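Local atomic coordinates of acyl-CoA thioesterase II TesB2 (PDB entry 3U0A), a protein that probably hydrolyses fatty acyl-CoA thioesters to free fatty acid and coenzyme A, as other acyl-CoA thioesterases do. Residues K168-Q173 with A205-L210; L199-S204 with Y239-P244; S220-M225 with V268-L273; W226-F231 with G262-A267; G249-H254 with G272-P277. All blocks are in the same frame, centred on the assembly; numbering follows the deposited sequence.

How the contacts relate
Contacts 3, 4 and 5 all use strand 264-275: contacts 3 and 4 bind successive lengths of it to strand 217-227, and contact 5 binds its far end to strand 250-259, so backbone hydrogen bonds dominate them. Contact 2 sets the turn after helix 186-200 against strand 237-247, mostly by side-chain packing. Contact 1 lies farthest from the chain centre and relies on a bridging water. Contacts 2, 3 and 5 are buried, whereas contacts 1 and 4 are partly exposed. Buried carboxylates and a glutamine mark contact 3, and arginines appear in contacts 4 and 5. Contact 2 touches contacts 1, 3 and 5, and every contact also meets the second subunit.

Contact 1 of 5, residues K168-Q173 with A205-L210; sequences KASQQQ and AQVTHL. With SO4 (sulfate ion), chain L.
The tight part of this contact is a small knot round the buried Ser-170. Its OG, anti to the backbone N (chi1 -160°), comes up to Val-207 CB at 3.5 Å and is held by two hydrogen bonds. It donates no bond directly into 205-210; instead a water donates to Ser-170 OG at 2.6 Å, and the hydroxyl also bonds to Ser-204 O just before the second segment. The same water donates to Ala-205 O at 2.7 Å and accepts from Thr-208 N at 2.9 Å, with Thr-208 OG1 as its fourth partner. One water therefore ties the serine to the type I turn of residues 206-209.

The solvent side is looser: Thr-208 is exposed, though its CG2 lies 3.2 Å from Ala-169 O, and Val-207 is partly exposed, its CG2 packing 3.9 Å from Gln-171 O and 4.1 Å from Gln-172 CB. Lys-168 does not touch 205-210; its NZ donates to sulfate O3 at 2.7 Å. His-119 of the second subunit packs against Thr-208 and bonds to His-209.

The contact thus hangs the loop between helix 186-200 and strand 217-227 on the start of strand 171-178, which lies between strands 237-247 and 152-156.

Contact 2 of 5, residues L199-S204 with Y239-P244; sequences LTLLGS and YDQSSP
Leu-201 overlaps the aliphatic part of Gln-241, the two chains sliding past each other in opposite directions with CD1 of Leu-201 3.6 Å from CG of Gln-241. This is hotdog-fold packing: the end of helix 186-200 and the turn after it lie against strand 237-247 of the curved sheet. The other branch of Leu-201, CD2, points to Tyr-239 OH at 3.7 Å, the leucine crossing the phenol at about a right angle. That hydroxyl is held by Ser-197 on the helix. One face of the Tyr-239 ring carries Gln-241 CG, 3.8 Å above the plane and toward the rim, while Thr-200 OG1 sits at the ring edge, bonded back to Met-196 O. The amide of Gln-241 passes over Leu-201, NE2 3.5 Å from Leu-201 CA, and its OE1 is taken by Gln-172 NE2. Farther along, Ser-204 O meets Ser-243 CB at 3.6 Å. Ser-204 OG, tucked between its own N and C (chi1 68°), donates 2.9 Å to Leu-201 O, nearly along the C=O axis, beside the Ser-204 N bond to the same oxygen.

Contact 3 of 5, residues S220-M225 with V268-L273; sequences SLDHAM and VMQEGL
Strands 222-225 and 268-273 run antiparallel, their directions 174° apart and their axes 4.8 Å at closest approach, with a shift of one in register between Ser-220/Gly-272 and Ala-224/Met-269. Regular pairing holds at Ala-224, whose N and O both bond to Met-269, the N-H lying nearly along the Met-269 C=O axis. Where the register slips, Asp-222 fills in for the backbone: with CG between N and C (chi1 78°), it offers OD1 to Glu-271 N at 2.9 Å, an almost straight bond met from above the carboxylate plane. Leu-221 N donates 3.1 Å to Glu-271 O, on a lone pair, while Leu-221 CG lies over the Gly-272/Leu-273 peptide.

The two carboxylates cross obliquely, their planes 30° apart and Asp-222 OD2 4.5 Å from Glu-271 OE1. A water donates to both, Arg-250 forms a salt bridge with Glu-271, and Trp-226 of the second subunit bonds to Asp-222, which probably eases the repulsion. On the other face Gln-270 stretches out, its NE2 bonding weakly to Asp-222 O at 3.0 Å and weakly to a water that also holds Ser-220 OG at 2.5 Å. Asp-198 packs on Gln-270, and with Ser-220 they resemble the Asp/Thr/Gln active site of TesB relatives, serine for threonine: probably the catalytic site.

Met-225 and Val-268 lie side by side beneath helix 186-200, with strand 58-66 flanking 220-225 and strand 250-259 flanking 268-273.

Contact 4 of 5, residues W226-F231 with G262-A267; sequences WFMRGF and GELVAA
Val-265 is the hub. Its O accepts from Met-228 N at 2.9 Å, the donor standing above the carbonyl plane, and more weakly from Arg-229 N. Its side chain packs against Arg-229 O and Phe-231: CG1 touches Phe-231 CB at 3.9 Å, while Val-265 CB lies 3.6 Å from Arg-229 O, valine and phenylalanine crossing at about a right angle.

Arg-229, nearly straight as far as NE, reaches across to 262-267 so that NH1 donates 2.7 Å to Leu-264 O, which lies near the guanidinium plane. Ser-245 of the second subunit also takes NH1. Glu-263 OE1 stays well out of that plane, 4.2 Å from Arg-229 NE; no N-H points at it, so any attraction is probably only electrostatic.

Met-228 curls back on itself and lays its methyl on Leu-264, CE to CG 3.3 Å, with SD near the Ala-267 side chain. Behind it the regular pairing starts: Trp-226 N bonds to Ala-267 O at 3.0 Å, and Ala-267 N bonds back to Trp-226 O.

Phe-227, Phe-231 and Ala-266 meet helix 186-200, as expected of the curved sheet that wraps round a central helix in the hotdog fold, and Val-265 with Ala-266 opposite Ile-257 forms a classic beta bulge.

Contact 5 of 5, residues G249-H254 with G272-P277; sequences GRALTH and GLTRYP
Gly-272 opens the second segment with a pair of backbone bonds to Ala-251: its N donates 3.0 Å to Ala-251 O, nearly along the C=O axis, and its O accepts from Ala-251 N at 3.1 Å. This is a hydrogen-bonded antiparallel pair of the hairpin 250-259/264-275. The same Gly-272 O also lies 3.3 Å from Arg-250 CA in a CA-H...O contact.

Leu-273 and Arg-250 form a non-hydrogen-bonded antiparallel pair, and the leucine sends CD1 to Gly-249 O at 3.5 Å. Thr-274 follows with the shortest bond: its N donates 2.7 Å to Gly-249 O, almost straight but from 48° above the carbonyl plane. Its OG1, between N and C (chi1 54°), is packed against the Arg-250 peptide and 3.5 Å from Ala-251 CB, with CG2 beside the same methyl. Gly-249 has a positive phi of 90°, turning the chain at the strand's start.

The end of Arg-275 leads away from 249-254, its guanidinium covered on one face by Leu-273 CD2 and bonded to Gln-217 and to Gln-114 of the second subunit.

Backbone bonds thus join the two strands. Arg-250 points away from 272-277 and reaches Gln-111 of the second subunit, so both arginine ends find polar partners beyond this pair of segments.

Contact 1 of 5, residues K168-Q173 with A205-L210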
# COMPACT_ATOMS: atom_id res chain seq x y z
N LYS A 168 0.88 -12.11 -16.92
CA LYS A 168 0.81 -10.68 -16.64
C LYS A 168 0.27 -9.87 -17.81
O LYS A 168 0.76 -9.99 -18.95
CB LYS A 168 2.21 -10.15 -16.27
CG LYS A 168 2.75 -10.80 -15.01
CD LYS A 168 3.26 -9.78 -14.02
CE LYS A 168 3.36 -10.39 -12.62
NZ LYS A 168 3.44 -9.36 -11.52
N ALA A 169 -0.69 -9.02 -17.51
CA ALA A 169 -1.32 -8.20 -18.55
C ALA A 169 -0.44 -7.00 -19.02
O ALA A 169 -0.46 -6.63 -20.20
CB ALA A 169 -2.67 -7.69 -18.06
N SER A 170 0.35 -6.42 -18.12
CA SER A 170 0.82 -5.09 -18.34
C SER A 170 2.03 -4.81 -17.48
O SER A 170 1.90 -4.50 -16.29
CB SER A 170 -0.32 -4.13 -18.00
OG SER A 170 -0.14 -2.87 -18.57
N GLN A 171 3.20 -4.91 -18.08
CA GLN A 171 4.47 -4.70 -17.39
C GLN A 171 5.17 -3.55 -18.06
O GLN A 171 5.02 -3.31 -19.26
CB GLN A 171 5.42 -5.94 -17.48
CG GLN A 171 5.04 -7.10 -16.56
CD GLN A 171 5.81 -8.37 -16.89
OE1 GLN A 171 5.23 -9.33 -17.41
NE2 GLN A 171 7.10 -8.38 -16.58
N GLN A 172 5.98 -2.87 -17.28
CA GLN A 172 6.85 -1.87 -17.84
C GLN A 172 8.11 -1.74 -17.00
O GLN A 172 8.05 -1.80 -15.79
CB GLN A 172 6.12 -0.56 -17.95
CG GLN A 172 7.03 0.61 -18.19
CD GLN A 172 6.30 1.82 -18.69
OE1 GLN A 172 6.28 2.05 -19.89
NE2 GLN A 172 5.67 2.60 -17.79
N GLN A 173 9.25 -1.58 -17.67
CA GLN A 173 10.53 -1.36 -17.00
C GLN A 173 11.17 -0.07 -17.44
O GLN A 173 11.32 0.18 -18.64
CB GLN A 173 11.45 -2.56 -17.22
CG GLN A 173 11.10 -3.69 -16.26
CD GLN A 173 11.65 -5.03 -16.68
OE1 GLN A 173 12.23 -5.16 -17.77
NE2 GLN A 173 11.50 -6.03 -15.82
N ALA A 205 -0.22 1.26 -16.24
CA ALA A 205 -1.60 0.90 -16.48
C ALA A 205 -1.98 1.06 -17.97
O ALA A 205 -2.87 0.34 -18.43
CB ALA A 205 -2.55 1.69 -15.59
N GLN A 206 -1.30 1.97 -18.70
CA GLN A 206 -1.73 2.30 -20.06
C GLN A 206 -1.04 1.51 -21.17
O GLN A 206 -1.29 1.77 -22.34
CB GLN A 206 -1.61 3.81 -20.36
CG GLN A 206 -2.28 4.74 -19.34
CD GLN A 206 -3.75 4.42 -19.15
OE1 GLN A 206 -4.48 4.07 -20.11
NE2 GLN A 206 -4.22 4.54 -17.91
N VAL A 207 -0.21 0.55 -20.79
CA VAL A 207 0.70 -0.07 -21.75
C VAL A 207 -0.07 -0.74 -22.88
O VAL A 207 0.29 -0.59 -24.06
CB VAL A 207 1.63 -1.06 -21.05
CG1 VAL A 207 2.32 -1.98 -22.04
CG2 VAL A 207 2.68 -0.30 -20.25
N THR A 208 -1.13 -1.45 -22.50
CA THR A 208 -1.99 -2.18 -23.44
C THR A 208 -3.26 -1.40 -23.87
O THR A 208 -4.21 -2.00 -24.37
CB THR A 208 -2.46 -3.53 -22.84
OG1 THR A 208 -3.40 -3.29 -21.76
CG2 THR A 208 -1.27 -4.37 -22.36
N HIS A 209 -3.31 -0.09 -23.66
CA HIS A 209 -4.53 0.68 -23.85
C HIS A 209 -4.26 1.90 -24.62
O HIS A 209 -4.92 2.88 -24.46
CB HIS A 209 -5.08 1.10 -22.50
CG HIS A 209 -5.52 -0.05 -21.67
ND1 HIS A 209 -6.43 -0.94 -22.10
CD2 HIS A 209 -5.18 -0.42 -20.39
CE1 HIS A 209 -6.63 -1.85 -21.16
NE2 HIS A 209 -5.86 -1.54 -20.10
N LEU A 210 -3.27 1.84 -25.49
CA LEU A 210 -2.80 3.03 -26.17
C LEU A 210 -3.84 3.64 -27.15
O LEU A 210 -3.82 4.87 -27.39
CB LEU A 210 -1.40 2.78 -26.81
CG LEU A 210 -0.28 2.55 -25.73
CD1 LEU A 210 1.04 1.98 -26.29
CD2 LEU A 210 -0.02 3.82 -24.84
S SO4 L . 4.41 -9.64 -8.05
O1 SO4 L . 4.52 -8.71 -6.88
O2 SO4 L . 2.99 -10.19 -8.15
O3 SO4 L . 4.85 -8.89 -9.27
O4 SO4 L . 5.34 -10.80 -7.78
O HOH W 1 -2.17 -1.79 -19.85

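Contact 2 of 5, residues L199-S204 with Y239-P244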
# COMPACT_ATOMS: atom_id res chain seq x y z
N LEU A 199 5.53 10.31 -10.64
CA LEU A 199 5.47 10.78 -12.04
C LEU A 199 5.34 9.66 -13.03
O LEU A 199 4.86 9.89 -14.11
CB LEU A 199 6.69 11.60 -12.47
CG LEU A 199 7.00 12.86 -11.67
CD1 LEU A 199 8.05 13.73 -12.35
CD2 LEU A 199 5.74 13.67 -11.39
N THR A 200 5.79 8.46 -12.67
CA THR A 200 6.00 7.39 -13.68
C THR A 200 5.25 6.09 -13.51
O THR A 200 5.03 5.44 -14.49
CB THR A 200 7.48 7.01 -13.80
OG1 THR A 200 7.90 6.40 -12.57
CG2 THR A 200 8.29 8.24 -14.09
N LEU A 201 4.89 5.69 -12.31
CA LEU A 201 4.26 4.36 -12.16
C LEU A 201 2.92 4.18 -12.83
O LEU A 201 2.73 3.20 -13.48
CB LEU A 201 4.12 3.94 -10.70
CG LEU A 201 3.64 2.52 -10.41
CD1 LEU A 201 4.55 1.46 -11.01
CD2 LEU A 201 3.58 2.36 -8.91
N LEU A 202 2.01 5.12 -12.70
CA LEU A 202 0.65 4.93 -13.19
C LEU A 202 0.58 4.77 -14.72
O LEU A 202 -0.41 4.22 -15.25
CB LEU A 202 -0.30 6.05 -12.70
CG LEU A 202 -0.90 5.82 -11.30
CD1 LEU A 202 -1.68 7.04 -10.79
CD2 LEU A 202 -1.78 4.57 -11.29
N GLY A 203 1.62 5.25 -15.40
CA GLY A 203 1.82 4.98 -16.84
C GLY A 203 1.76 3.49 -17.20
O GLY A 203 1.31 3.12 -18.27
N SER A 204 2.19 2.63 -16.28
CA SER A 204 2.21 1.18 -16.54
C SER A 204 0.80 0.58 -16.77
O SER A 204 0.67 -0.48 -17.41
CB SER A 204 2.93 0.42 -15.42
OG SER A 204 2.20 0.44 -14.20
N TYR A 239 13.29 0.53 -12.25
CA TYR A 239 11.95 0.45 -11.80
C TYR A 239 11.25 -0.66 -12.54
O TYR A 239 10.92 -0.54 -13.70
CB TYR A 239 11.20 1.72 -12.09
CG TYR A 239 10.13 1.99 -11.09
CD1 TYR A 239 9.68 1.01 -10.18
CD2 TYR A 239 9.53 3.23 -11.04
CE1 TYR A 239 8.68 1.30 -9.24
CE2 TYR A 239 8.53 3.52 -10.11
CZ TYR A 239 8.12 2.59 -9.20
OH TYR A 239 7.15 3.01 -8.30
N ASP A 240 10.99 -1.74 -11.83
CA ASP A 240 10.26 -2.84 -12.40
C ASP A 240 8.78 -2.72 -12.00
O ASP A 240 8.44 -2.86 -10.83
CB ASP A 240 10.89 -4.15 -11.94
CG ASP A 240 10.26 -5.34 -12.56
OD1 ASP A 240 9.83 -5.26 -13.71
OD2 ASP A 240 10.21 -6.35 -11.88
N GLN A 241 7.94 -2.45 -13.00
CA GLN A 241 6.54 -2.03 -12.80
C GLN A 241 5.57 -3.00 -13.43
O GLN A 241 5.93 -3.77 -14.33
CB GLN A 241 6.24 -0.66 -13.41
CG GLN A 241 7.25 0.42 -13.12
CD GLN A 241 6.95 1.72 -13.87
OE1 GLN A 241 6.51 1.69 -15.02
NE2 GLN A 241 7.19 2.85 -13.23
N SER A 242 4.33 -2.93 -12.95
CA SER A 242 3.24 -3.69 -13.53
C SER A 242 1.89 -3.10 -13.13
O SER A 242 1.77 -2.41 -12.13
CB SER A 242 3.31 -5.17 -13.12
OG SER A 242 2.35 -5.52 -12.12
N SER A 243 0.88 -3.39 -13.93
CA SER A 243 -0.48 -3.04 -13.63
C SER A 243 -1.27 -4.32 -13.59
O SER A 243 -1.70 -4.81 -14.61
CB SER A 243 -1.05 -2.10 -14.69
OG SER A 243 -2.36 -1.69 -14.34
N PRO A 244 -1.44 -4.89 -12.38
CA PRO A 244 -2.08 -6.19 -12.34
C PRO A 244 -3.56 -6.14 -12.69
O PRO A 244 -4.15 -7.17 -12.97
CB PRO A 244 -1.86 -6.65 -10.90
CG PRO A 244 -1.66 -5.41 -10.13
CD PRO A 244 -1.01 -4.44 -11.05

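Contact 3 of 5, residues S220-M225 with V268-L273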
# COMPACT_ATOMS: atom_id res chain seq x y z
N SER A 220 -4.16 10.53 -9.99
CA SER A 220 -3.59 9.71 -8.93
C SER A 220 -4.60 9.71 -7.78
O SER A 220 -5.01 10.76 -7.33
CB SER A 220 -2.22 10.27 -8.47
OG SER A 220 -1.23 10.16 -9.46
N LEU A 221 -4.99 8.55 -7.32
CA LEU A 221 -5.88 8.43 -6.15
C LEU A 221 -5.09 8.25 -4.83
O LEU A 221 -5.43 8.81 -3.79
CB LEU A 221 -6.82 7.24 -6.38
CG LEU A 221 -7.69 7.31 -7.63
CD1 LEU A 221 -8.50 6.04 -7.80
CD2 LEU A 221 -8.63 8.51 -7.54
N ASP A 222 -4.04 7.46 -4.89
CA ASP A 222 -3.25 7.19 -3.72
C ASP A 222 -1.80 6.84 -4.04
O ASP A 222 -1.38 6.96 -5.17
CB ASP A 222 -3.93 6.11 -2.85
CG ASP A 222 -3.74 4.68 -3.37
OD1 ASP A 222 -2.84 4.39 -4.17
OD2 ASP A 222 -4.51 3.84 -2.88
N HIS A 223 -1.05 6.53 -2.99
CA HIS A 223 0.17 5.78 -3.10
C HIS A 223 0.52 5.21 -1.74
O HIS A 223 0.11 5.73 -0.69
CB HIS A 223 1.34 6.59 -3.76
CG HIS A 223 1.88 7.75 -2.93
ND1 HIS A 223 2.68 8.66 -3.45
CD2 HIS A 223 1.73 8.09 -1.59
CE1 HIS A 223 3.03 9.56 -2.49
NE2 HIS A 223 2.44 9.20 -1.36
N ALA A 224 1.27 4.11 -1.79
CA ALA A 224 1.77 3.40 -0.62
C ALA A 224 3.17 3.00 -0.97
O ALA A 224 3.39 2.48 -2.06
CB ALA A 224 0.92 2.15 -0.33
N MET A 225 4.12 3.26 -0.07
CA MET A 225 5.55 2.99 -0.34
C MET A 225 6.27 2.38 0.86
O MET A 225 5.88 2.61 2.01
CB MET A 225 6.28 4.25 -0.75
CG MET A 225 5.71 4.92 -1.99
SD MET A 225 6.56 6.44 -2.42
CE MET A 225 5.48 7.00 -3.76
N VAL A 268 6.43 -0.15 -4.24
CA VAL A 268 5.36 0.84 -4.32
C VAL A 268 4.11 0.21 -4.88
O VAL A 268 4.18 -0.60 -5.79
CB VAL A 268 5.71 2.03 -5.26
CG1 VAL A 268 4.55 3.00 -5.33
CG2 VAL A 268 6.99 2.75 -4.83
N MET A 269 2.96 0.58 -4.32
CA MET A 269 1.66 0.34 -4.93
C MET A 269 0.92 1.66 -5.05
O MET A 269 0.98 2.46 -4.13
CB MET A 269 0.86 -0.58 -4.07
CG MET A 269 1.32 -2.01 -4.18
SD MET A 269 0.31 -2.73 -5.46
CE MET A 269 -0.82 -3.71 -4.49
N GLN A 270 0.22 1.86 -6.16
CA GLN A 270 -0.52 3.08 -6.43
C GLN A 270 -1.72 2.78 -7.30
O GLN A 270 -1.62 2.07 -8.31
CB GLN A 270 0.38 4.09 -7.10
CG GLN A 270 -0.25 5.40 -7.55
CD GLN A 270 0.81 6.47 -7.80
OE1 GLN A 270 1.86 6.18 -8.38
NE2 GLN A 270 0.57 7.70 -7.34
N GLU A 271 -2.85 3.33 -6.88
CA GLU A 271 -4.07 3.26 -7.67
C GLU A 271 -4.31 4.64 -8.33
O GLU A 271 -4.01 5.68 -7.74
CB GLU A 271 -5.23 2.83 -6.77
CG GLU A 271 -6.51 2.56 -7.54
CD GLU A 271 -7.60 1.94 -6.68
OE1 GLU A 271 -7.89 2.47 -5.55
OE2 GLU A 271 -8.18 0.93 -7.17
N GLY A 272 -4.86 4.65 -9.53
CA GLY A 272 -5.20 5.87 -10.23
C GLY A 272 -6.60 5.84 -10.81
O GLY A 272 -7.21 4.78 -10.97
N LEU A 273 -7.12 7.02 -11.12
CA LEU A 273 -8.30 7.15 -11.95
C LEU A 273 -7.91 6.82 -13.37
O LEU A 273 -6.90 7.27 -13.84
CB LEU A 273 -8.88 8.57 -11.85
CG LEU A 273 -10.24 8.81 -12.48
CD1 LEU A 273 -11.34 8.13 -11.69
CD2 LEU A 273 -10.46 10.31 -12.58
O HOH W 2 1.17 10.34 -8.83
O HOH W 3 -7.12 4.00 -3.66

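Contact 4 of 5, residues W226-F231 with G262-A267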
# COMPACT_ATOMS: atom_id res chain seq x y z
N TRP A 226 7.31 1.60 0.58
CA TRP A 226 8.09 0.95 1.62
C TRP A 226 9.52 1.09 1.27
O TRP A 226 9.93 0.67 0.22
CB TRP A 226 7.68 -0.52 1.75
CG TRP A 226 6.23 -0.72 2.19
CD1 TRP A 226 5.75 -0.87 3.48
CD2 TRP A 226 5.06 -0.81 1.35
NE1 TRP A 226 4.40 -1.03 3.48
CE2 TRP A 226 3.92 -0.98 2.25
CE3 TRP A 226 4.84 -0.76 -0.01
CZ2 TRP A 226 2.64 -1.11 1.77
CZ3 TRP A 226 3.52 -0.89 -0.48
CH2 TRP A 226 2.45 -1.07 0.40
N PHE A 227 10.28 1.70 2.16
CA PHE A 227 11.67 2.06 1.88
C PHE A 227 12.55 1.12 2.64
O PHE A 227 12.71 1.25 3.83
CB PHE A 227 11.94 3.51 2.28
CG PHE A 227 10.96 4.45 1.68
CD1 PHE A 227 10.96 4.69 0.32
CD2 PHE A 227 10.00 5.07 2.46
CE1 PHE A 227 10.03 5.55 -0.24
CE2 PHE A 227 9.08 5.93 1.89
CZ PHE A 227 9.10 6.17 0.54
N MET A 228 13.09 0.13 1.94
CA MET A 228 13.75 -1.01 2.59
C MET A 228 15.28 -0.88 2.81
O MET A 228 15.77 -1.24 3.85
CB MET A 228 13.47 -2.29 1.80
CG MET A 228 12.07 -2.88 1.94
SD MET A 228 11.01 -2.84 0.46
CE MET A 228 12.12 -3.29 -0.87
N ARG A 229 16.03 -0.40 1.82
CA ARG A 229 17.50 -0.35 1.92
C ARG A 229 17.99 0.96 1.36
O ARG A 229 17.31 1.58 0.55
CB ARG A 229 18.16 -1.50 1.15
CG ARG A 229 17.93 -2.86 1.76
CD ARG A 229 18.21 -3.96 0.75
NE ARG A 229 17.83 -5.28 1.26
CZ ARG A 229 16.66 -5.90 1.05
NH1 ARG A 229 15.69 -5.37 0.31
NH2 ARG A 229 16.46 -7.09 1.61
N GLY A 230 19.16 1.37 1.78
CA GLY A 230 19.75 2.60 1.26
C GLY A 230 20.15 2.48 -0.20
O GLY A 230 20.54 1.41 -0.69
N PHE A 231 20.04 3.60 -0.89
CA PHE A 231 20.38 3.69 -2.31
C PHE A 231 20.84 5.12 -2.61
O PHE A 231 20.90 5.95 -1.72
CB PHE A 231 19.13 3.36 -3.15
CG PHE A 231 17.99 4.33 -2.94
CD1 PHE A 231 17.08 4.13 -1.91
CD2 PHE A 231 17.86 5.45 -3.74
CE1 PHE A 231 16.05 5.03 -1.69
CE2 PHE A 231 16.85 6.36 -3.53
CZ PHE A 231 15.93 6.15 -2.50
N GLY A 262 21.70 -4.71 -8.04
CA GLY A 262 20.66 -5.71 -7.83
C GLY A 262 20.02 -5.69 -6.46
O GLY A 262 19.29 -6.59 -6.14
N GLU A 263 20.29 -4.66 -5.67
CA GLU A 263 19.68 -4.52 -4.38
C GLU A 263 18.27 -3.98 -4.51
O GLU A 263 18.07 -2.93 -5.12
CB GLU A 263 20.46 -3.56 -3.49
CG GLU A 263 21.89 -3.97 -3.16
CD GLU A 263 21.98 -5.11 -2.12
OE1 GLU A 263 21.39 -4.99 -1.01
OE2 GLU A 263 22.69 -6.12 -2.41
N LEU A 264 17.30 -4.67 -3.91
CA LEU A 264 15.92 -4.21 -3.84
C LEU A 264 15.83 -3.17 -2.72
O LEU A 264 16.11 -3.49 -1.57
CB LEU A 264 14.97 -5.40 -3.58
CG LEU A 264 13.52 -5.11 -3.23
CD1 LEU A 264 12.83 -4.33 -4.34
CD2 LEU A 264 12.83 -6.42 -3.00
N VAL A 265 15.44 -1.95 -3.07
CA VAL A 265 15.55 -0.82 -2.16
C VAL A 265 14.22 -0.17 -1.83
O VAL A 265 14.14 0.46 -0.79
CB VAL A 265 16.51 0.25 -2.73
CG1 VAL A 265 17.88 -0.37 -2.98
CG2 VAL A 265 15.98 0.86 -4.02
N ALA A 266 13.20 -0.33 -2.70
CA ALA A 266 11.82 0.15 -2.44
C ALA A 266 10.72 -0.59 -3.22
O ALA A 266 10.97 -1.13 -4.31
CB ALA A 266 11.71 1.67 -2.65
N ALA A 267 9.53 -0.67 -2.62
CA ALA A 267 8.33 -1.24 -3.22
C ALA A 267 7.27 -0.17 -3.21
O ALA A 267 7.23 0.66 -2.31
CB ALA A 267 7.85 -2.45 -2.45

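Contact 5 of 5, residues G249-H254 with G272-P277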
# COMPACT_ATOMS: atom_id res chain seq x y z
N GLY A 249 -13.20 2.26 -13.77
CA GLY A 249 -12.64 3.59 -13.88
C GLY A 249 -11.33 3.74 -13.13
O GLY A 249 -10.85 4.86 -12.93
N ARG A 250 -10.75 2.63 -12.73
CA ARG A 250 -9.55 2.67 -11.91
C ARG A 250 -8.54 1.74 -12.51
O ARG A 250 -8.89 0.93 -13.36
CB ARG A 250 -9.84 2.28 -10.42
CG ARG A 250 -10.94 3.09 -9.78
CD ARG A 250 -11.04 2.92 -8.25
NE ARG A 250 -11.05 1.53 -7.81
CZ ARG A 250 -12.02 0.66 -8.02
NH1 ARG A 250 -13.11 0.98 -8.68
NH2 ARG A 250 -11.87 -0.56 -7.60
N ALA A 251 -7.30 1.87 -12.06
CA ALA A 251 -6.23 0.99 -12.44
C ALA A 251 -5.33 0.89 -11.24
O ALA A 251 -5.05 1.87 -10.60
CB ALA A 251 -5.47 1.53 -13.64
N LEU A 252 -4.87 -0.31 -10.94
CA LEU A 252 -3.92 -0.50 -9.90
C LEU A 252 -2.59 -0.76 -10.54
O LEU A 252 -2.50 -1.45 -11.56
CB LEU A 252 -4.30 -1.68 -9.05
CG LEU A 252 -3.52 -1.85 -7.76
CD1 LEU A 252 -3.70 -0.61 -6.88
CD2 LEU A 252 -3.98 -3.13 -7.08
N THR A 253 -1.55 -0.19 -9.94
CA THR A 253 -0.18 -0.41 -10.36
C THR A 253 0.73 -0.68 -9.16
O THR A 253 0.37 -0.50 -7.99
CB THR A 253 0.32 0.77 -11.24
OG1 THR A 253 0.41 1.98 -10.46
CG2 THR A 253 -0.64 0.99 -12.43
N HIS A 254 1.91 -1.15 -9.47
CA HIS A 254 2.78 -1.79 -8.50
C HIS A 254 4.18 -1.83 -9.01
O HIS A 254 4.39 -2.17 -10.19
CB HIS A 254 2.34 -3.23 -8.29
CG HIS A 254 3.30 -4.03 -7.46
ND1 HIS A 254 3.40 -3.89 -6.14
CD2 HIS A 254 4.26 -4.99 -7.84
CE1 HIS A 254 4.36 -4.72 -5.67
NE2 HIS A 254 4.88 -5.39 -6.72
N GLY A 272 -4.86 4.65 -9.53
CA GLY A 272 -5.20 5.87 -10.23
C GLY A 272 -6.60 5.84 -10.81
O GLY A 272 -7.21 4.78 -10.97
N LEU A 273 -7.12 7.02 -11.12
CA LEU A 273 -8.30 7.15 -11.95
C LEU A 273 -7.91 6.82 -13.37
O LEU A 273 -6.90 7.27 -13.84
CB LEU A 273 -8.88 8.57 -11.85
CG LEU A 273 -10.24 8.81 -12.48
CD1 LEU A 273 -11.34 8.13 -11.69
CD2 LEU A 273 -10.46 10.31 -12.58
N THR A 274 -8.69 5.97 -14.04
CA THR A 274 -8.52 5.73 -15.45
C THR A 274 -9.91 5.51 -16.02
O THR A 274 -10.31 4.39 -16.35
CB THR A 274 -7.57 4.57 -15.76
OG1 THR A 274 -8.02 3.43 -15.07
CG2 THR A 274 -6.13 4.88 -15.35
N ARG A 275 -10.62 6.63 -16.11
CA ARG A 275 -12.05 6.67 -16.30
C ARG A 275 -12.54 7.16 -17.68
O ARG A 275 -12.12 8.20 -18.17
CB ARG A 275 -12.67 7.55 -15.20
CG ARG A 275 -14.20 7.60 -15.20
CD ARG A 275 -14.71 8.29 -13.96
NE ARG A 275 -14.30 9.69 -13.97
CZ ARG A 275 -14.28 10.53 -12.94
NH1 ARG A 275 -13.87 11.78 -13.14
NH2 ARG A 275 -14.64 10.14 -11.72
N TYR A 276 -13.44 6.39 -18.27
CA TYR A 276 -14.22 6.81 -19.43
C TYR A 276 -15.26 7.90 -19.04
O TYR A 276 -16.03 7.75 -18.09
CB TYR A 276 -14.96 5.62 -20.06
CG TYR A 276 -14.08 4.53 -20.68
CD1 TYR A 276 -12.80 4.83 -21.20
CD2 TYR A 276 -14.55 3.21 -20.81
CE1 TYR A 276 -12.01 3.84 -21.78
CE2 TYR A 276 -13.76 2.22 -21.39
CZ TYR A 276 -12.49 2.55 -21.87
OH TYR A 276 -11.66 1.63 -22.47
N PRO A 277 -15.27 9.00 -19.80
CA PRO A 277 -16.36 9.95 -19.65
C PRO A 277 -17.68 9.19 -19.79
O PRO A 277 -17.72 8.14 -20.44
CB PRO A 277 -16.16 10.93 -20.82
CG PRO A 277 -14.71 10.80 -21.18
CD PRO A 277 -14.37 9.36 -20.91